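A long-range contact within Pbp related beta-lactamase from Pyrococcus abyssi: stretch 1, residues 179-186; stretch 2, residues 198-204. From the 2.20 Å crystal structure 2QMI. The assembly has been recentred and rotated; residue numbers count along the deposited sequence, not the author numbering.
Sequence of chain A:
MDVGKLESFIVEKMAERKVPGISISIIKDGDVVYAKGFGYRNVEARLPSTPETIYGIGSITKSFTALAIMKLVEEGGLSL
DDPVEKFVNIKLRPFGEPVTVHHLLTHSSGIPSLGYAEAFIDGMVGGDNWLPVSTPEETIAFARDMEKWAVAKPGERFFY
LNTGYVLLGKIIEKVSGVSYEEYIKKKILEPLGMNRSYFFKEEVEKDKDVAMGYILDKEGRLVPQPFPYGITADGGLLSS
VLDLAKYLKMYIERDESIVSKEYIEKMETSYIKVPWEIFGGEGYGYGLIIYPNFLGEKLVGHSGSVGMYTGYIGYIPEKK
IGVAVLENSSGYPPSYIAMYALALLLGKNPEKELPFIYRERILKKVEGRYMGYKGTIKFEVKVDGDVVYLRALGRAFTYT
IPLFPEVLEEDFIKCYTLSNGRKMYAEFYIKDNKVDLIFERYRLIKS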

ATOM      1  N   SER A 179      40.355  18.191 -35.064  1.00 22.37           N
ATOM      2  CA  SER A 179      39.544  17.735 -33.938  1.00 23.45           C
ATOM      3  C   SER A 179      40.213  16.526 -33.292  1.00 23.18           C
ATOM      4  O   SER A 179      40.995  15.819 -33.944  1.00 25.71           O
ATOM      5  CB  SER A 179      38.134  17.353 -34.402  1.00 21.02           C
ATOM      6  OG  SER A 179      38.145  16.128 -35.113  1.00 20.98           O
ATOM      7  N   TYR A 180      39.915  16.299 -32.014  1.00 23.05           N
ATOM      8  CA  TYR A 180      40.477  15.164 -31.277  1.00 23.05           C
ATOM      9  C   TYR A 180      40.088  13.844 -31.936  1.00 22.85           C
ATOM     10  O   TYR A 180      40.898  12.925 -32.045  1.00 20.75           O
ATOM     11  CB  TYR A 180      39.973  15.154 -29.826  1.00 23.17           C
ATOM     12  CG  TYR A 180      40.252  13.849 -29.108  1.00 23.29           C
ATOM     13  CD1 TYR A 180      41.545  13.520 -28.690  1.00 22.39           C
ATOM     14  CD2 TYR A 180      39.241  12.906 -28.921  1.00 22.90           C
ATOM     15  CE1 TYR A 180      41.824  12.286 -28.111  1.00 22.45           C
ATOM     16  CE2 TYR A 180      39.511  11.663 -28.343  1.00 22.93           C
ATOM     17  CZ  TYR A 180      40.804  11.360 -27.944  1.00 23.37           C
ATOM     18  OH  TYR A 180      41.082  10.120 -27.404  1.00 22.63           O
ATOM     19  N   GLU A 181      38.834  13.754 -32.361  1.00 23.86           N
ATOM     20  CA  GLU A 181      38.344  12.543 -32.997  1.00 24.29           C
ATOM     21  C   GLU A 181      39.081  12.222 -34.292  1.00 24.59           C
ATOM     22  O   GLU A 181      39.482  11.079 -34.501  1.00 24.94           O
ATOM     23  CB  GLU A 181      36.839  12.650 -33.251  1.00 25.34           C
ATOM     24  CG  GLU A 181      36.024  12.773 -31.971  1.00 27.63           C
ATOM     25  CD  GLU A 181      35.593  14.200 -31.672  1.00 29.51           C
ATOM     26  OE1 GLU A 181      36.408  15.137 -31.829  1.00 29.65           O
ATOM     27  OE2 GLU A 181      34.426  14.379 -31.265  1.00 31.52           O
ATOM     28  N   GLU A 182      39.265  13.211 -35.162  1.00 26.13           N
ATOM     29  CA  GLU A 182      39.977  12.951 -36.412  1.00 27.38           C
ATOM     30  C   GLU A 182      41.467  12.695 -36.189  1.00 25.91           C
ATOM     31  O   GLU A 182      42.102  12.009 -36.985  1.00 25.59           O
ATOM     32  CB  GLU A 182      39.761  14.084 -37.438  1.00 30.32           C
ATOM     33  CG  GLU A 182      40.208  15.485 -37.041  1.00 35.65           C
ATOM     34  CD  GLU A 182      39.806  16.556 -38.090  1.00 38.50           C
ATOM     35  OE1 GLU A 182      40.230  16.435 -39.275  1.00 38.73           O
ATOM     36  OE2 GLU A 182      39.065  17.514 -37.727  1.00 37.98           O
ATOM     37  N   TYR A 183      42.035  13.226 -35.111  1.00 24.67           N
ATOM     38  CA  TYR A 183      43.452  12.977 -34.857  1.00 23.71           C
ATOM     39  C   TYR A 183      43.670  11.504 -34.483  1.00 23.54           C
ATOM     40  O   TYR A 183      44.621  10.872 -34.955  1.00 23.08           O
ATOM     41  CB  TYR A 183      43.988  13.858 -33.728  1.00 24.19           C
ATOM     42  CG  TYR A 183      45.496  13.770 -33.604  1.00 25.73           C
ATOM     43  CD1 TYR A 183      46.327  14.531 -34.427  1.00 26.11           C
ATOM     44  CD2 TYR A 183      46.093  12.872 -32.718  1.00 25.64           C
ATOM     45  CE1 TYR A 183      47.712  14.397 -34.373  1.00 26.31           C
ATOM     46  CE2 TYR A 183      47.483  12.730 -32.657  1.00 26.22           C
ATOM     47  CZ  TYR A 183      48.279  13.492 -33.488  1.00 26.25           C
ATOM     48  OH  TYR A 183      49.640  13.329 -33.467  1.00 26.00           O
ATOM     49  N   ILE A 184      42.797  10.968 -33.630  1.00 21.28           N
ATOM     50  CA  ILE A 184      42.894   9.566 -33.215  1.00 20.69           C
ATOM     51  C   ILE A 184      42.700   8.651 -34.422  1.00 20.38           C
ATOM     52  O   ILE A 184      43.443   7.686 -34.611  1.00 20.04           O
ATOM     53  CB  ILE A 184      41.815   9.190 -32.168  1.00 19.83           C
ATOM     54  CG1 ILE A 184      41.977  10.034 -30.902  1.00 18.31           C
ATOM     55  CG2 ILE A 184      41.916   7.707 -31.841  1.00 18.71           C
ATOM     56  CD1 ILE A 184      43.348   9.935 -30.260  1.00 19.85           C
ATOM     57  N   LYS A 185      41.691   8.973 -35.226  1.00 20.13           N
ATOM     58  CA  LYS A 185      41.347   8.217 -36.429  1.00 21.53           C
ATOM     59  C   LYS A 185      42.505   8.174 -37.428  1.00 22.80           C
ATOM     60  O   LYS A 185      42.918   7.104 -37.881  1.00 23.22           O
ATOM     61  CB  LYS A 185      40.123   8.859 -37.091  1.00 22.98           C
ATOM     62  CG  LYS A 185      39.683   8.230 -38.416  1.00 25.67           C
ATOM     63  CD  LYS A 185      39.150   6.826 -38.220  1.00 29.49           C
ATOM     64  CE  LYS A 185      38.398   6.336 -39.454  1.00 31.72           C
ATOM     65  NZ  LYS A 185      37.216   7.199 -39.769  1.00 33.45           N
ATOM     66  N   LYS A 186      43.033   9.351 -37.751  1.00 23.42           N
ATOM     67  CA  LYS A 186      44.128   9.495 -38.705  1.00 23.29           C
ATOM     68  C   LYS A 186      45.497   9.027 -38.216  1.00 22.44           C
ATOM     69  O   LYS A 186      46.192   8.293 -38.921  1.00 23.01           O
ATOM     70  CB  LYS A 186      44.241  10.961 -39.134  1.00 24.08           C
ATOM     71  CG  LYS A 186      42.985  11.543 -39.757  1.00 26.37           C
ATOM     72  CD  LYS A 186      42.755  10.992 -41.152  1.00 29.85           C
ATOM     73  CE  LYS A 186      41.579  11.677 -41.831  1.00 31.66           C
ATOM     74  NZ  LYS A 186      41.377  11.141 -43.214  1.00 34.86           N
TER
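Stretch 2 198-204: YFFKEEV

The most unusual feature of this contact is that an acidic residue, Glu181, lies at its center by virtue of its hydrocarbon rather than its charge. Its CG sits over one face of the Phe199 ring, 4.2 Å from the ring centroid and 22° off the normal, a CH-pi contact in which a methylene rests on the aromatic cloud; the closest pair is Glu181 CG to Phe199 CG, at 3.9 Å. Its CB also approaches Phe200, 3.5 Å from Phe200 CZ, so one glutamate touches two consecutive phenylalanines.

Stretch 1 is helical from Tyr180 onward. Ser179 occupies the N-cap position, where its OG accepts a hydrogen bond from the backbone N of Glu182 at 3.1 Å, though the OG position is less certain in the model, while Glu182 OE2 accepts one in return from Ser179 N at 3.0 Å. Stretch 2 begins extended at Tyr198, whose CB points away from the helix. Phe199, at phi/psi of -128/-45, and Phe200, at -88/134, are still loop, and Phe200 is the N-cap of a helix that starts at Lys201. The backbones come nearest at Glu181 and Phe199, with CA atoms 6.8 Å apart; the CA atoms of Lys185 and Tyr198 are 8.4 Å apart. The loop therefore moves toward the start of the stretch 1 helix as its own numbering rises. No hydrogen bond joins the two stretches, and side chains make the contact.

Phe199 is the main apolar anchor. Buried and pointing toward the helix, it meets Tyr180, Glu181 and Ile184, spaced so that a helix brings them to neighboring positions on its surface. Ile184 lies at the ring edge, its CB 3.9 Å from Phe199 CE2, and its branched, wholly apolar side chain suits this buried site. Tyr180 reaches the ring with its far end, CE2 lying 3.6 Å from Phe199 CZ; the two rings meet obliquely, with centroids 5.7 Å apart and planes at 73°. Tyr180 can be buried here without leaving its hydroxyl unsatisfied, because OH is hydrogen-bonded elsewhere in the structure.

Phe200 is exposed overall and its CA-to-CB bond points sideways, but its long, flat ring carries CZ in to the methylene of Glu181, covering that hydrocarbon. One turn further along the stretch 1 helix, Lys185 points toward stretch 2 and forms a long salt bridge with Glu203, NZ to OE2 at 3.7 Å. Long, flexible side chains suit this pairing: each spans the gap from its own helix, adding a charged contact beside the aromatic one.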

ATOM      1  N   TYR A 198      34.966   3.271 -33.464  1.00 22.88           N
ATOM      2  CA  TYR A 198      34.330   4.559 -33.749  1.00 24.16           C
ATOM      3  C   TYR A 198      34.156   5.565 -32.606  1.00 24.41           C
ATOM      4  O   TYR A 198      34.378   5.258 -31.432  1.00 24.97           O
ATOM      5  CB  TYR A 198      32.943   4.308 -34.338  1.00 24.47           C
ATOM      6  CG  TYR A 198      32.843   3.193 -35.365  1.00 25.34           C
ATOM      7  CD1 TYR A 198      33.224   3.395 -36.695  1.00 26.37           C
ATOM      8  CD2 TYR A 198      32.307   1.952 -35.017  1.00 25.87           C
ATOM      9  CE1 TYR A 198      33.068   2.391 -37.656  1.00 25.91           C
ATOM     10  CE2 TYR A 198      32.148   0.945 -35.969  1.00 26.86           C
ATOM     11  CZ  TYR A 198      32.528   1.171 -37.283  1.00 26.68           C
ATOM     12  OH  TYR A 198      32.364   0.174 -38.216  1.00 27.24           O
ATOM     13  N   PHE A 199      33.719   6.765 -32.987  1.00 24.14           N
ATOM     14  CA  PHE A 199      33.426   7.869 -32.070  1.00 23.44           C
ATOM     15  C   PHE A 199      32.018   8.391 -32.344  1.00 24.26           C
ATOM     16  O   PHE A 199      31.234   8.634 -31.423  1.00 22.16           O
ATOM     17  CB  PHE A 199      34.406   9.030 -32.273  1.00 22.78           C
ATOM     18  CG  PHE A 199      35.641   8.942 -31.430  1.00 22.79           C
ATOM     19  CD1 PHE A 199      35.557   9.047 -30.043  1.00 22.13           C
ATOM     20  CD2 PHE A 199      36.887   8.763 -32.016  1.00 21.51           C
ATOM     21  CE1 PHE A 199      36.698   8.976 -29.251  1.00 22.26           C
ATOM     22  CE2 PHE A 199      38.035   8.690 -31.233  1.00 21.93           C
ATOM     23  CZ  PHE A 199      37.942   8.796 -29.847  1.00 21.85           C
ATOM     24  N   PHE A 200      31.712   8.555 -33.629  1.00 25.59           N
ATOM     25  CA  PHE A 200      30.430   9.089 -34.079  1.00 25.38           C
ATOM     26  C   PHE A 200      29.338   8.035 -34.264  1.00 25.78           C
ATOM     27  O   PHE A 200      29.561   6.978 -34.865  1.00 24.59           O
ATOM     28  CB  PHE A 200      30.640   9.858 -35.384  1.00 25.57           C
ATOM     29  CG  PHE A 200      31.790  10.831 -35.332  1.00 26.70           C
ATOM     30  CD1 PHE A 200      31.762  11.919 -34.460  1.00 26.94           C
ATOM     31  CD2 PHE A 200      32.912  10.650 -36.139  1.00 27.51           C
ATOM     32  CE1 PHE A 200      32.828  12.810 -34.389  1.00 26.30           C
ATOM     33  CE2 PHE A 200      33.990  11.540 -36.074  1.00 26.68           C
ATOM     34  CZ  PHE A 200      33.940  12.623 -35.192  1.00 26.42           C
ATOM     35  N   LYS A 201      28.157   8.351 -33.737  1.00 23.98           N
ATOM     36  CA  LYS A 201      26.990   7.483 -33.802  1.00 24.30           C
ATOM     37  C   LYS A 201      26.595   7.121 -35.224  1.00 24.22           C
ATOM     38  O   LYS A 201      26.074   6.032 -35.476  1.00 23.42           O
ATOM     39  CB  LYS A 201      25.813   8.169 -33.117  1.00 25.12           C
ATOM     40  CG  LYS A 201      25.490   9.540 -33.695  1.00 27.00           C
ATOM     41  CD  LYS A 201      24.246  10.127 -33.037  1.00 27.80           C
ATOM     42  CE  LYS A 201      24.490  10.404 -31.560  1.00 28.06           C
ATOM     43  NZ  LYS A 201      25.482  11.510 -31.365  1.00 26.01           N
ATOM     44  N   GLU A 202      26.832   8.042 -36.151  1.00 24.04           N
ATOM     45  CA  GLU A 202      26.494   7.815 -37.548  1.00 25.39           C
ATOM     46  C   GLU A 202      27.249   6.605 -38.115  1.00 24.87           C
ATOM     47  O   GLU A 202      26.687   5.820 -38.880  1.00 24.09           O
ATOM     48  CB  GLU A 202      26.780   9.082 -38.378  1.00 24.77           C
ATOM     49  CG  GLU A 202      25.883  10.271 -38.017  1.00 27.87           C
ATOM     50  CD  GLU A 202      26.545  11.267 -37.055  1.00 30.14           C
ATOM     51  OE1 GLU A 202      27.278  10.839 -36.137  1.00 29.49           O
ATOM     52  OE2 GLU A 202      26.318  12.490 -37.217  1.00 31.64           O
ATOM     53  N   GLU A 203      28.516   6.458 -37.732  1.00 24.11           N
ATOM     54  CA  GLU A 203      29.341   5.335 -38.181  1.00 24.94           C
ATOM     55  C   GLU A 203      28.889   4.028 -37.515  1.00 24.36           C
ATOM     56  O   GLU A 203      28.938   2.953 -38.117  1.00 25.39           O
ATOM     57  CB  GLU A 203      30.810   5.569 -37.812  1.00 27.49           C
ATOM     58  CG  GLU A 203      31.401   6.909 -38.215  1.00 30.35           C
ATOM     59  CD  GLU A 203      32.851   7.043 -37.769  1.00 33.16           C
ATOM     60  OE1 GLU A 203      33.108   7.140 -36.536  1.00 31.89           O
ATOM     61  OE2 GLU A 203      33.742   7.040 -38.657  1.00 35.46           O
ATOM     62  N   VAL A 204      28.448   4.128 -36.264  1.00 23.01           N
ATOM     63  CA  VAL A 204      28.017   2.963 -35.492  1.00 21.59           C
ATOM     64  C   VAL A 204      26.671   2.375 -35.924  1.00 22.78           C
ATOM     65  O   VAL A 204      26.488   1.156 -35.909  1.00 21.66           O
ATOM     66  CB  VAL A 204      27.963   3.313 -33.988  1.00 19.85           C
ATOM     67  CG1 VAL A 204      27.389   2.156 -33.185  1.00 18.42           C
ATOM     68  CG2 VAL A 204      29.368   3.661 -33.499  1.00 19.48           C
TER